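Local coordinates for protein oxidoreductase YdhF (Escherichia coli, PDB 1OG6) that may function as an NADPH-dependent oxidoreductase of the aldo-keto reductase family, holding its NADP cofactor in an alpha/beta barrel, at residues I7-P12 / L202-M207; T48-D53 / E79-C84; L122-I127 / T175-Q180. All coordinates share one frame; numbering follows the deposited sequence.

Contact 1. Residues I7-P12 / L202-M207; sequences IAPQGP and LRVRPM
Ile7 and Arg205 carry the one hydrogen bond that joins these two loops. The amide N of Arg205 gives its hydrogen to Ile7 O at 2.7 Å, with 152° at the hydrogen. The touching parts run in nearly opposite directions, 156° apart, yet neither forms regular strand here, and a single bond does not make a sheet.

One weaker contact shares the acceptor: Val204 CA lies 3.4 Å from Ile7 O in a CA-H...O contact, so two consecutive residues of 202-207 face this carbonyl.

Among the van der Waals contacts, Arg205 lays the first part of its side chain against Ile7: CB stands 3.5 Å from Ile7 O and 4.1 Å from Ile7 CB. Bends at chi2 (82°) and chi3 then take the chain back over its own loop, where Arg203 O sits 4.2 Å above the centre of the guanidinium plane. The Pro9 ring lies along the backbone of 202-203, its CG 3.8 Å from Leu202 O and its CD equally far from Arg203 O. Beside it, Ala8 CB meets Val204 CG2 only loosely, at 4.4 Å.

The two exposed residues, Pro9 and Arg203, mark the outer border. Arg203 has positive phi and ends helix 195-201 in a Schellman motif; its guanidinium leaves this contact for a salt bridge with Asp137 of the second subunit. On the inner side Ile7 packs on Phe14 and Leu258. The turn between strands 4-6 and 13-20, held by Ile7 N to Pro12 O, is thus fixed to the loop entering strand 207-209, an arrangement typical of the N-terminal hairpin that covers the bottom of the aldo-keto reductase barrel.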
loop_
_atom_site.group_PDB
_atom_site.type_symbol
_atom_site.label_atom_id
_atom_site.label_comp_id
_atom_site.label_asym_id
_atom_site.label_seq_id
_atom_site.Cartn_x
_atom_site.Cartn_y
_atom_site.Cartn_z
ATOM N N ILE C 7 23.917 -4.049 -8.450
ATOM C CA ILE C 7 22.528 -4.187 -8.039
ATOM C C ILE C 7 21.939 -3.183 -7.042
ATOM O O ILE C 7 20.764 -2.856 -7.126
ATOM C CB ILE C 7 22.269 -5.611 -7.537
ATOM C CG1 ILE C 7 23.166 -5.921 -6.349
ATOM C CG2 ILE C 7 22.544 -6.600 -8.648
ATOM C CD1 ILE C 7 22.930 -7.290 -5.762
ATOM N N ALA C 8 22.732 -2.685 -6.108
ATOM C CA ALA C 8 22.212 -1.734 -5.136
ATOM C C ALA C 8 23.209 -0.603 -4.972
ATOM O O ALA C 8 24.214 -0.564 -5.671
ATOM C CB ALA C 8 21.985 -2.428 -3.806
ATOM N N PRO C 9 22.935 0.352 -4.071
ATOM C CA PRO C 9 23.860 1.469 -3.859
ATOM C C PRO C 9 25.260 1.044 -3.407
ATOM O O PRO C 9 26.257 1.421 -4.029
ATOM C CB PRO C 9 23.133 2.311 -2.824
ATOM C CG PRO C 9 21.728 2.187 -3.291
ATOM C CD PRO C 9 21.606 0.689 -3.535
ATOM N N GLN C 10 25.347 0.275 -2.328
ATOM C CA GLN C 10 26.650 -0.192 -1.864
ATOM C C GLN C 10 26.787 -1.644 -2.304
ATOM O O GLN C 10 27.783 -2.307 -2.036
ATOM C CB GLN C 10 26.742 -0.113 -0.339
ATOM C CG GLN C 10 26.107 1.126 0.281
ATOM C CD GLN C 10 26.317 2.377 -0.545
ATOM O OE1 GLN C 10 27.447 2.730 -0.893
ATOM N NE2 GLN C 10 25.222 3.060 -0.861
ATOM N N GLY C 11 25.759 -2.120 -2.992
ATOM C CA GLY C 11 25.720 -3.490 -3.452
ATOM C C GLY C 11 26.867 -3.935 -4.320
ATOM O O GLY C 11 27.755 -3.150 -4.632
ATOM N N PRO C 12 26.854 -5.212 -4.731
ATOM C CA PRO C 12 27.842 -5.888 -5.574
ATOM C C PRO C 12 27.581 -5.665 -7.054
ATOM O O PRO C 12 26.600 -5.037 -7.427
ATOM C CB PRO C 12 27.663 -7.343 -5.183
ATOM C CG PRO C 12 26.181 -7.430 -5.049
ATOM C CD PRO C 12 25.823 -6.168 -4.286
ATOM N N LEU C 202 14.569 3.205 -4.777
ATOM C CA LEU C 202 15.757 2.972 -3.955
ATOM C C LEU C 202 16.961 2.580 -4.795
ATOM O O LEU C 202 18.058 2.373 -4.271
ATOM C CB LEU C 202 15.497 1.855 -2.951
ATOM C CG LEU C 202 14.352 1.968 -1.959
ATOM C CD1 LEU C 202 14.357 0.719 -1.129
ATOM C CD2 LEU C 202 14.512 3.181 -1.076
ATOM N N ARG C 203 16.751 2.469 -6.098
ATOM C CA ARG C 203 17.820 2.083 -6.999
ATOM C C ARG C 203 18.336 0.690 -6.664
ATOM O O ARG C 203 19.535 0.442 -6.675
ATOM C CB ARG C 203 18.950 3.112 -6.943
ATOM C CG ARG C 203 18.517 4.477 -7.460
ATOM C CD ARG C 203 19.567 5.572 -7.260
ATOM N NE ARG C 203 19.085 6.844 -7.798
ATOM C CZ ARG C 203 18.798 7.047 -9.082
ATOM N NH1 ARG C 203 18.952 6.065 -9.964
ATOM N NH2 ARG C 203 18.327 8.222 -9.481
ATOM N N VAL C 204 17.414 -0.214 -6.360
ATOM C CA VAL C 204 17.750 -1.599 -6.063
ATOM C C VAL C 204 17.293 -2.428 -7.267
ATOM O O VAL C 204 16.173 -2.269 -7.753
ATOM C CB VAL C 204 17.045 -2.075 -4.762
ATOM C CG1 VAL C 204 17.156 -3.572 -4.605
ATOM C CG2 VAL C 204 17.691 -1.399 -3.562
ATOM N N ARG C 205 18.175 -3.287 -7.766
ATOM C CA ARG C 205 17.867 -4.117 -8.929
ATOM C C ARG C 205 17.333 -5.476 -8.539
ATOM O O ARG C 205 18.047 -6.263 -7.918
ATOM C CB ARG C 205 19.109 -4.320 -9.799
ATOM C CG ARG C 205 19.210 -3.403 -11.013
ATOM C CD ARG C 205 19.763 -2.022 -10.686
ATOM N NE ARG C 205 18.732 -0.988 -10.672
ATOM C CZ ARG C 205 18.975 0.304 -10.873
ATOM N NH1 ARG C 205 20.216 0.711 -11.109
ATOM N NH2 ARG C 205 17.985 1.190 -10.829
ATOM N N PRO C 206 16.079 -5.779 -8.925
ATOM C CA PRO C 206 15.382 -7.037 -8.645
ATOM C C PRO C 206 15.748 -8.158 -9.589
ATOM O O PRO C 206 15.663 -7.985 -10.793
ATOM C CB PRO C 206 13.924 -6.653 -8.811
ATOM C CG PRO C 206 13.993 -5.752 -9.971
ATOM C CD PRO C 206 15.166 -4.851 -9.614
ATOM N N MET C 207 16.159 -9.296 -9.046
ATOM C CA MET C 207 16.481 -10.461 -9.862
ATOM C C MET C 207 15.111 -11.033 -10.186
ATOM O O MET C 207 14.320 -11.281 -9.288
ATOM C CB MET C 207 17.315 -11.446 -9.046
ATOM C CG MET C 207 18.654 -10.854 -8.637
ATOM S SD MET C 207 19.568 -11.767 -7.400
ATOM C CE MET C 207 20.001 -13.244 -8.304
#

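Contact 2. Residues T48-D53 / E79-C84; sequences TVDHAD and EIVSKC. With NAP (NADP nicotinamide-adenine-dinucleotide phosphate), chain F.
Val49 sits between Glu79 and Val81 in the backbone pairing of two adjacent parallel strands of the barrel, 48-50 and 79-84, linked by a beta-alpha-beta crossover through helices 55-58 and 60-69. The tight part is here. Val49 N reaches Glu79 O at 2.8 Å with 176° at the hydrogen, and Val81 N reaches Val49 O at 2.9 Å. Val49 and Ile80 point the same way from the sheet and lie side by side, CG2 to CG1 3.9 Å apart. On the other face Thr48 CG2, set anti to its backbone N, meets Val81 CG2 at 3.9 Å. At the outer, partly exposed end, Thr48 OG1 bonds to Glu79 OE2 from above the carboxylate plane, at 3.1 Å. That hydroxyl is also bonded by Ser15 N, while Glu79 OE2 is also hydrogen-bonded to Thr47 OG1, and OE1 forms a salt bridge with Arg4.

Past Asp50 the pairing becomes looser. The bond from His51 N to Val81 O is weak, with only 125° at the hydrogen, and that from Asp53 N to Lys83 O is weak too. Strand 48-50 has ended by His51, and its chain continues as a loop toward Tyr55, probably the proton donor, while 79-84 stays extended. Side chains take over: Lys83, bent at its last torsion, passes Ala52 CB and carries NZ back across the sheet end at about a right angle to Asp50. The resulting grouping of Asp50, Lys83 and Tyr55 is consistent with the active site of aldo-keto reductases. NZ forms a salt bridge with Asp50 OD2 at 3.2 Å, meeting it 37° out of the carboxylate plane. The same OD2 accepts the ribose hydroxyl O2D of the NADP at 2.9 Å.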
loop_
_atom_site.group_PDB
_atom_site.type_symbol
_atom_site.label_atom_id
_atom_site.label_comp_id
_atom_site.label_asym_id
_atom_site.label_seq_id
_atom_site.Cartn_x
_atom_site.Cartn_y
_atom_site.Cartn_z
ATOM N N THR C 48 27.011 -14.559 -12.357
ATOM C CA THR C 48 26.207 -14.660 -11.150
ATOM C C THR C 48 25.404 -15.942 -11.191
ATOM O O THR C 48 24.706 -16.199 -12.164
ATOM C CB THR C 48 25.225 -13.495 -11.040
ATOM O OG1 THR C 48 25.904 -12.282 -11.353
ATOM C CG2 THR C 48 24.662 -13.395 -9.638
ATOM N N VAL C 49 25.513 -16.757 -10.148
ATOM C CA VAL C 49 24.750 -17.993 -10.094
ATOM C C VAL C 49 23.790 -17.936 -8.912
ATOM O O VAL C 49 24.154 -17.508 -7.814
ATOM C CB VAL C 49 25.657 -19.237 -9.971
ATOM C CG1 VAL C 49 26.637 -19.276 -11.131
ATOM C CG2 VAL C 49 26.364 -19.237 -8.636
ATOM N N ASP C 50 22.555 -18.360 -9.159
ATOM C CA ASP C 50 21.503 -18.352 -8.156
ATOM C C ASP C 50 21.331 -19.717 -7.500
ATOM O O ASP C 50 21.318 -20.740 -8.178
ATOM C CB ASP C 50 20.192 -17.931 -8.810
ATOM C CG ASP C 50 19.111 -17.640 -7.807
ATOM O OD1 ASP C 50 19.275 -16.678 -7.029
ATOM O OD2 ASP C 50 18.100 -18.375 -7.800
ATOM N N HIS C 51 21.192 -19.714 -6.177
ATOM C CA HIS C 51 21.012 -20.930 -5.394
ATOM C C HIS C 51 20.090 -20.663 -4.230
ATOM O O HIS C 51 19.675 -19.530 -4.012
ATOM C CB HIS C 51 22.346 -21.399 -4.842
ATOM C CG HIS C 51 23.126 -22.234 -5.796
ATOM N ND1 HIS C 51 22.719 -23.493 -6.176
ATOM C CD2 HIS C 51 24.273 -21.985 -6.465
ATOM C CE1 HIS C 51 23.584 -23.986 -7.042
ATOM N NE2 HIS C 51 24.536 -23.091 -7.234
ATOM N N ALA C 52 19.781 -21.706 -3.468
ATOM C CA ALA C 52 18.925 -21.544 -2.301
ATOM C C ALA C 52 18.969 -22.695 -1.306
ATOM O O ALA C 52 19.386 -23.814 -1.610
ATOM C CB ALA C 52 17.489 -21.287 -2.731
ATOM N N ASP C 53 18.524 -22.374 -0.101
ATOM C CA ASP C 53 18.447 -23.281 1.033
ATOM C C ASP C 53 17.858 -24.641 0.637
ATOM O O ASP C 53 18.562 -25.636 0.491
ATOM C CB ASP C 53 17.558 -22.601 2.089
ATOM C CG ASP C 53 17.769 -23.133 3.491
ATOM O OD1 ASP C 53 18.707 -23.930 3.709
ATOM O OD2 ASP C 53 16.992 -22.734 4.386
ATOM N N GLU C 79 29.680 -15.015 -8.805
ATOM C CA GLU C 79 29.062 -14.468 -7.615
ATOM C C GLU C 79 28.037 -15.516 -7.226
ATOM O O GLU C 79 27.255 -15.959 -8.062
ATOM C CB GLU C 79 28.353 -13.143 -7.908
ATOM C CG GLU C 79 29.250 -12.041 -8.428
ATOM C CD GLU C 79 29.397 -12.063 -9.934
ATOM O OE1 GLU C 79 30.110 -11.199 -10.480
ATOM O OE2 GLU C 79 28.792 -12.942 -10.576
ATOM N N ILE C 80 28.048 -15.934 -5.968
ATOM C CA ILE C 80 27.098 -16.931 -5.518
ATOM C C ILE C 80 25.993 -16.261 -4.717
ATOM O O ILE C 80 26.244 -15.458 -3.816
ATOM C CB ILE C 80 27.805 -18.030 -4.693
ATOM C CG1 ILE C 80 28.793 -18.771 -5.592
ATOM C CG2 ILE C 80 26.806 -19.014 -4.148
ATOM C CD1 ILE C 80 29.445 -19.964 -4.956
ATOM N N VAL C 81 24.759 -16.571 -5.093
ATOM C CA VAL C 81 23.579 -16.030 -4.439
ATOM C C VAL C 81 22.820 -17.211 -3.859
ATOM O O VAL C 81 22.653 -18.236 -4.519
ATOM C CB VAL C 81 22.656 -15.305 -5.450
ATOM C CG1 VAL C 81 21.387 -14.861 -4.767
ATOM C CG2 VAL C 81 23.362 -14.121 -6.050
ATOM N N SER C 82 22.367 -17.088 -2.624
ATOM C CA SER C 82 21.624 -18.175 -2.028
ATOM C C SER C 82 20.610 -17.588 -1.076
ATOM O O SER C 82 20.650 -16.398 -0.769
ATOM C CB SER C 82 22.562 -19.128 -1.288
ATOM O OG SER C 82 21.929 -20.373 -1.058
ATOM N N LYS C 83 19.698 -18.429 -0.602
ATOM C CA LYS C 83 18.648 -17.976 0.293
ATOM C C LYS C 83 18.513 -18.935 1.451
ATOM O O LYS C 83 19.225 -19.933 1.531
ATOM C CB LYS C 83 17.332 -17.916 -0.471
ATOM C CG LYS C 83 17.512 -17.502 -1.919
ATOM C CD LYS C 83 16.266 -17.726 -2.737
ATOM C CE LYS C 83 16.576 -17.579 -4.210
ATOM N NZ LYS C 83 17.468 -18.661 -4.689
ATOM N N CYS C 84 17.591 -18.617 2.347
ATOM C CA CYS C 84 17.315 -19.443 3.513
ATOM C C CYS C 84 16.106 -18.817 4.181
ATOM O O CYS C 84 15.895 -17.610 4.064
ATOM C CB CYS C 84 18.496 -19.426 4.487
ATOM S SG CYS C 84 18.558 -17.965 5.560
HETATM P PA NAP F . 12.118 -20.031 -16.190
HETATM O O1A NAP F . 10.758 -19.745 -16.435
HETATM O O2A NAP F . 13.297 -19.199 -16.649
HETATM O O5B NAP F . 12.458 -21.511 -16.711
HETATM C C5B NAP F . 11.991 -21.873 -18.028
HETATM C C4B NAP F . 11.824 -23.430 -17.964
HETATM O O4B NAP F . 11.313 -23.748 -19.317
HETATM C C3B NAP F . 13.147 -24.233 -17.868
HETATM O O3B NAP F . 12.885 -25.286 -16.947
HETATM C C2B NAP F . 13.444 -24.781 -19.251
HETATM O O2B NAP F . 13.844 -26.149 -19.250
HETATM C C1B NAP F . 12.122 -24.618 -20.059
HETATM N N9A NAP F . 12.401 -24.057 -21.371
HETATM C C8A NAP F . 13.243 -23.035 -21.774
HETATM N N7A NAP F . 13.233 -22.802 -23.074
HETATM C C5A NAP F . 12.322 -23.736 -23.551
HETATM C C6A NAP F . 11.885 -23.981 -24.866
HETATM N N6A NAP F . 12.273 -23.337 -25.984
HETATM N N1A NAP F . 10.941 -25.008 -25.045
HETATM N N3A NAP F . 10.875 -25.530 -22.646
HETATM C C4A NAP F . 11.807 -24.513 -22.496
HETATM O O3 NAP F . 12.322 -20.149 -14.619
HETATM P PN NAP F . 12.316 -21.383 -13.641
HETATM O O1N NAP F . 11.219 -21.634 -12.699
HETATM O O2N NAP F . 13.695 -21.931 -13.460
HETATM O O5D NAP F . 12.636 -20.280 -12.495
HETATM C C5D NAP F . 13.613 -19.178 -12.658
HETATM C C4D NAP F . 14.736 -19.262 -11.637
HETATM O O4D NAP F . 14.483 -18.474 -10.445
HETATM C C3D NAP F . 15.168 -20.687 -11.133
HETATM O O3D NAP F . 16.286 -21.197 -11.869
HETATM O O2D NAP F . 16.832 -20.525 -9.285
HETATM C C1D NAP F . 14.824 -19.227 -9.239
HETATM N N1N NAP F . 13.596 -19.324 -8.363
HETATM C C2N NAP F . 13.407 -18.457 -7.256
HETATM C C3N NAP F . 12.269 -18.610 -6.463
HETATM C C7N NAP F . 12.070 -17.670 -5.266
HETATM O O7N NAP F . 11.076 -17.844 -4.610
HETATM N N7N NAP F . 12.935 -16.734 -4.981
HETATM C C4N NAP F . 11.270 -19.647 -6.748
HETATM C C5N NAP F . 11.491 -20.497 -7.871
HETATM C C6N NAP F . 12.648 -20.357 -8.694
HETATM P P2B NAP F . 14.968 -26.764 -20.240
HETATM O O1X NAP F . 16.468 -26.492 -20.244
HETATM O O2X NAP F . 14.424 -28.051 -20.815
HETATM O O3X NAP F . 15.351 -27.424 -18.933
#

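Contact 3. Residues L122-I127 / T175-Q180; sequences LDLLLI and TLATNQ. With NAP (NADP nicotinamide-adenine-dinucleotide phosphate), chain F.
Leu124 and Ala177 have their CA atoms 7.9 Å apart, and Leu126 and Asn179 theirs 8.1 Å apart, too far for backbone pairing; no hydrogen bond spans the two segments, and side chains alone close the distance. Thr178 is the middle piece. Its methyl CG2 touches both leucines, Leu124 CD1 at 3.7 Å and Leu126 CD1 at 3.8 Å, each leucine crossing the threonine at about a right angle. With OG1 anti to the backbone N (chi1 -166°), the methyl faces the leucines and the hydroxyl is directed to Arg205 O, to which it is hydrogen-bonded, so this buried polar atom has a partner. Leu124 uses its second methyl as well, placing CD2 4.0 Å from Ala177 CB.

These contacts lie in the interior of the TIM barrel and join next-but-one neighbours: leucines of strand 122-127 meet the residues leading into strand 179-182, with strand 152-158 between the two in the sheet order. Leu124 also packs on Val81 and Leu126 on Lys83, which carries the apolar layer round to the next strand.

Nearer the cofactor, Leu126 CD2 lies 4.0 Å from Gln180 CB. The Gln180 chain leaves with CG anti to the backbone N and runs on extended, bringing CG 4.0 Å from N7N of the nicotinamide carboxamide. An alanine here would keep CB beside Leu126 but would probably open a gap next to the nicotinamide, leaving the carboxamide of the nicotinamide with less to hold its rotation. Gln180 O, from the backbone, is bonded by the hydroxyl of Ser158, which itself binds the NADP.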
loop_
_atom_site.group_PDB
_atom_site.type_symbol
_atom_site.label_atom_id
_atom_site.label_comp_id
_atom_site.label_asym_id
_atom_site.label_seq_id
_atom_site.Cartn_x
_atom_site.Cartn_y
_atom_site.Cartn_z
ATOM N N LEU C 122 29.721 -16.211 0.714
ATOM C CA LEU C 122 28.643 -16.018 -0.242
ATOM C C LEU C 122 28.627 -14.538 -0.577
ATOM O O LEU C 122 29.031 -13.702 0.229
ATOM C CB LEU C 122 27.285 -16.398 0.357
ATOM C CG LEU C 122 26.868 -17.858 0.498
ATOM C CD1 LEU C 122 25.473 -17.907 1.092
ATOM C CD2 LEU C 122 26.890 -18.549 -0.847
ATOM N N ASP C 123 28.154 -14.210 -1.763
ATOM C CA ASP C 123 28.096 -12.828 -2.169
ATOM C C ASP C 123 26.746 -12.260 -1.772
ATOM O O ASP C 123 26.641 -11.096 -1.388
ATOM C CB ASP C 123 28.323 -12.748 -3.674
ATOM C CG ASP C 123 29.685 -13.280 -4.070
ATOM O OD1 ASP C 123 30.689 -12.575 -3.847
ATOM O OD2 ASP C 123 29.763 -14.413 -4.580
ATOM N N LEU C 124 25.716 -13.102 -1.843
ATOM C CA LEU C 124 24.363 -12.684 -1.493
ATOM C C LEU C 124 23.572 -13.753 -0.759
ATOM O O LEU C 124 23.505 -14.901 -1.200
ATOM C CB LEU C 124 23.574 -12.305 -2.748
ATOM C CG LEU C 124 22.887 -10.937 -2.845
ATOM C CD1 LEU C 124 21.787 -11.042 -3.886
ATOM C CD2 LEU C 124 22.295 -10.506 -1.520
ATOM N N LEU C 125 22.979 -13.363 0.366
ATOM C CA LEU C 125 22.133 -14.256 1.138
ATOM C C LEU C 125 20.805 -13.553 1.096
ATOM O O LEU C 125 20.701 -12.378 1.434
ATOM C CB LEU C 125 22.575 -14.376 2.589
ATOM C CG LEU C 125 22.281 -15.718 3.277
ATOM C CD1 LEU C 125 22.128 -15.465 4.758
ATOM C CD2 LEU C 125 21.023 -16.364 2.746
ATOM N N LEU C 126 19.794 -14.286 0.665
ATOM C CA LEU C 126 18.448 -13.767 0.533
ATOM C C LEU C 126 17.468 -14.471 1.476
ATOM O O LEU C 126 17.438 -15.704 1.526
ATOM C CB LEU C 126 17.981 -13.994 -0.907
ATOM C CG LEU C 126 18.022 -12.947 -2.014
ATOM C CD1 LEU C 126 19.288 -12.131 -1.988
ATOM C CD2 LEU C 126 17.864 -13.689 -3.317
ATOM N N ILE C 127 16.679 -13.711 2.231
ATOM C CA ILE C 127 15.666 -14.344 3.068
ATOM C C ILE C 127 14.666 -14.851 2.020
ATOM O O ILE C 127 13.873 -14.088 1.480
ATOM C CB ILE C 127 14.954 -13.341 4.008
ATOM C CG1 ILE C 127 15.957 -12.734 4.985
ATOM C CG2 ILE C 127 13.840 -14.042 4.767
ATOM C CD1 ILE C 127 16.552 -13.723 5.930
ATOM N N THR C 175 22.190 -1.144 2.708
ATOM C CA THR C 175 21.075 -1.238 1.768
ATOM C C THR C 175 20.869 -2.622 1.168
ATOM O O THR C 175 21.788 -3.183 0.563
ATOM C CB THR C 175 21.241 -0.263 0.597
ATOM O OG1 THR C 175 21.925 0.911 1.044
ATOM C CG2 THR C 175 19.869 0.138 0.049
ATOM N N LEU C 176 19.654 -3.153 1.326
ATOM C CA LEU C 176 19.304 -4.469 0.795
ATOM C C LEU C 176 19.679 -4.526 -0.683
ATOM O O LEU C 176 19.150 -3.780 -1.504
ATOM C CB LEU C 176 17.808 -4.747 0.994
ATOM C CG LEU C 176 17.365 -5.073 2.428
ATOM C CD1 LEU C 176 15.872 -4.932 2.554
ATOM C CD2 LEU C 176 17.790 -6.480 2.804
ATOM N N ALA C 177 20.608 -5.413 -1.008
ATOM C CA ALA C 177 21.092 -5.548 -2.365
ATOM C C ALA C 177 20.029 -5.860 -3.400
ATOM O O ALA C 177 20.185 -5.490 -4.552
ATOM C CB ALA C 177 22.182 -6.595 -2.420
ATOM N N THR C 178 18.948 -6.530 -3.017
ATOM C CA THR C 178 17.922 -6.869 -4.005
ATOM C C THR C 178 16.634 -7.423 -3.396
ATOM O O THR C 178 16.497 -7.514 -2.183
ATOM C CB THR C 178 18.475 -7.903 -5.023
ATOM O OG1 THR C 178 17.608 -7.971 -6.151
ATOM C CG2 THR C 178 18.565 -9.289 -4.404
ATOM N N ASN C 179 15.691 -7.778 -4.260
ATOM C CA ASN C 179 14.405 -8.345 -3.854
ATOM C C ASN C 179 13.959 -9.242 -5.012
ATOM O O ASN C 179 13.158 -8.843 -5.858
ATOM C CB ASN C 179 13.376 -7.232 -3.583
ATOM C CG ASN C 179 12.022 -7.776 -3.125
ATOM O OD1 ASN C 179 11.929 -8.905 -2.662
ATOM N ND2 ASN C 179 10.973 -6.967 -3.248
ATOM N N GLN C 180 14.504 -10.455 -5.047
ATOM C CA GLN C 180 14.195 -11.398 -6.106
ATOM C C GLN C 180 12.718 -11.687 -6.224
ATOM O O GLN C 180 12.164 -12.417 -5.418
ATOM C CB GLN C 180 14.934 -12.714 -5.894
ATOM C CG GLN C 180 14.623 -13.716 -6.985
ATOM C CD GLN C 180 15.564 -14.890 -6.999
ATOM O OE1 GLN C 180 16.778 -14.730 -6.888
ATOM N NE2 GLN C 180 15.012 -16.081 -7.158
HETATM P PA NAP F . 12.118 -20.031 -16.190
HETATM O O1A NAP F . 10.758 -19.745 -16.435
HETATM O O2A NAP F . 13.297 -19.199 -16.649
HETATM O O5B NAP F . 12.458 -21.511 -16.711
HETATM C C5B NAP F . 11.991 -21.873 -18.028
HETATM C C4B NAP F . 11.824 -23.430 -17.964
HETATM O O4B NAP F . 11.313 -23.748 -19.317
HETATM C C3B NAP F . 13.147 -24.233 -17.868
HETATM O O3B NAP F . 12.885 -25.286 -16.947
HETATM C C2B NAP F . 13.444 -24.781 -19.251
HETATM O O2B NAP F . 13.844 -26.149 -19.250
HETATM C C1B NAP F . 12.122 -24.618 -20.059
HETATM N N9A NAP F . 12.401 -24.057 -21.371
HETATM C C8A NAP F . 13.243 -23.035 -21.774
HETATM N N7A NAP F . 13.233 -22.802 -23.074
HETATM C C5A NAP F . 12.322 -23.736 -23.551
HETATM C C6A NAP F . 11.885 -23.981 -24.866
HETATM N N6A NAP F . 12.273 -23.337 -25.984
HETATM N N1A NAP F . 10.941 -25.008 -25.045
HETATM N N3A NAP F . 10.875 -25.530 -22.646
HETATM C C4A NAP F . 11.807 -24.513 -22.496
HETATM O O3 NAP F . 12.322 -20.149 -14.619
HETATM P PN NAP F . 12.316 -21.383 -13.641
HETATM O O1N NAP F . 11.219 -21.634 -12.699
HETATM O O2N NAP F . 13.695 -21.931 -13.460
HETATM O O5D NAP F . 12.636 -20.280 -12.495
HETATM C C5D NAP F . 13.613 -19.178 -12.658
HETATM C C4D NAP F . 14.736 -19.262 -11.637
HETATM O O4D NAP F . 14.483 -18.474 -10.445
HETATM C C3D NAP F . 15.168 -20.687 -11.133
HETATM O O3D NAP F . 16.286 -21.197 -11.869
HETATM O O2D NAP F . 16.832 -20.525 -9.285
HETATM C C1D NAP F . 14.824 -19.227 -9.239
HETATM N N1N NAP F . 13.596 -19.324 -8.363
HETATM C C2N NAP F . 13.407 -18.457 -7.256
HETATM C C3N NAP F . 12.269 -18.610 -6.463
HETATM C C7N NAP F . 12.070 -17.670 -5.266
HETATM O O7N NAP F . 11.076 -17.844 -4.610
HETATM N N7N NAP F . 12.935 -16.734 -4.981
HETATM C C4N NAP F . 11.270 -19.647 -6.748
HETATM C C5N NAP F . 11.491 -20.497 -7.871
HETATM C C6N NAP F . 12.648 -20.357 -8.694
HETATM P P2B NAP F . 14.968 -26.764 -20.240
HETATM O O1X NAP F . 16.468 -26.492 -20.244
HETATM O O2X NAP F . 14.424 -28.051 -20.815
HETATM O O3X NAP F . 15.351 -27.424 -18.933
#

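How the contacts relate
From the N terminus, the turn at 7-12 comes first, and contact 1 joins it to 202-207 across some 190 residues, the widest of the three loops. Both other contacts fall within that span. Contact 2 closes a short loop from 48-53 to 79-84; contact 3 opens only later, at 122-127, and closes at 175-180, so these two follow in series without crossing. They meet in the sheet, where strands 79-87 and 122-127 are neighbours and Leu126 N probably hydrogen-bonds to Ser82 O. Contact 1 ties the N-terminal turn to the chain entering strand 207-209, and Met207 CE reaches Asp50 and Val81 of contact 2 through the barrel interior.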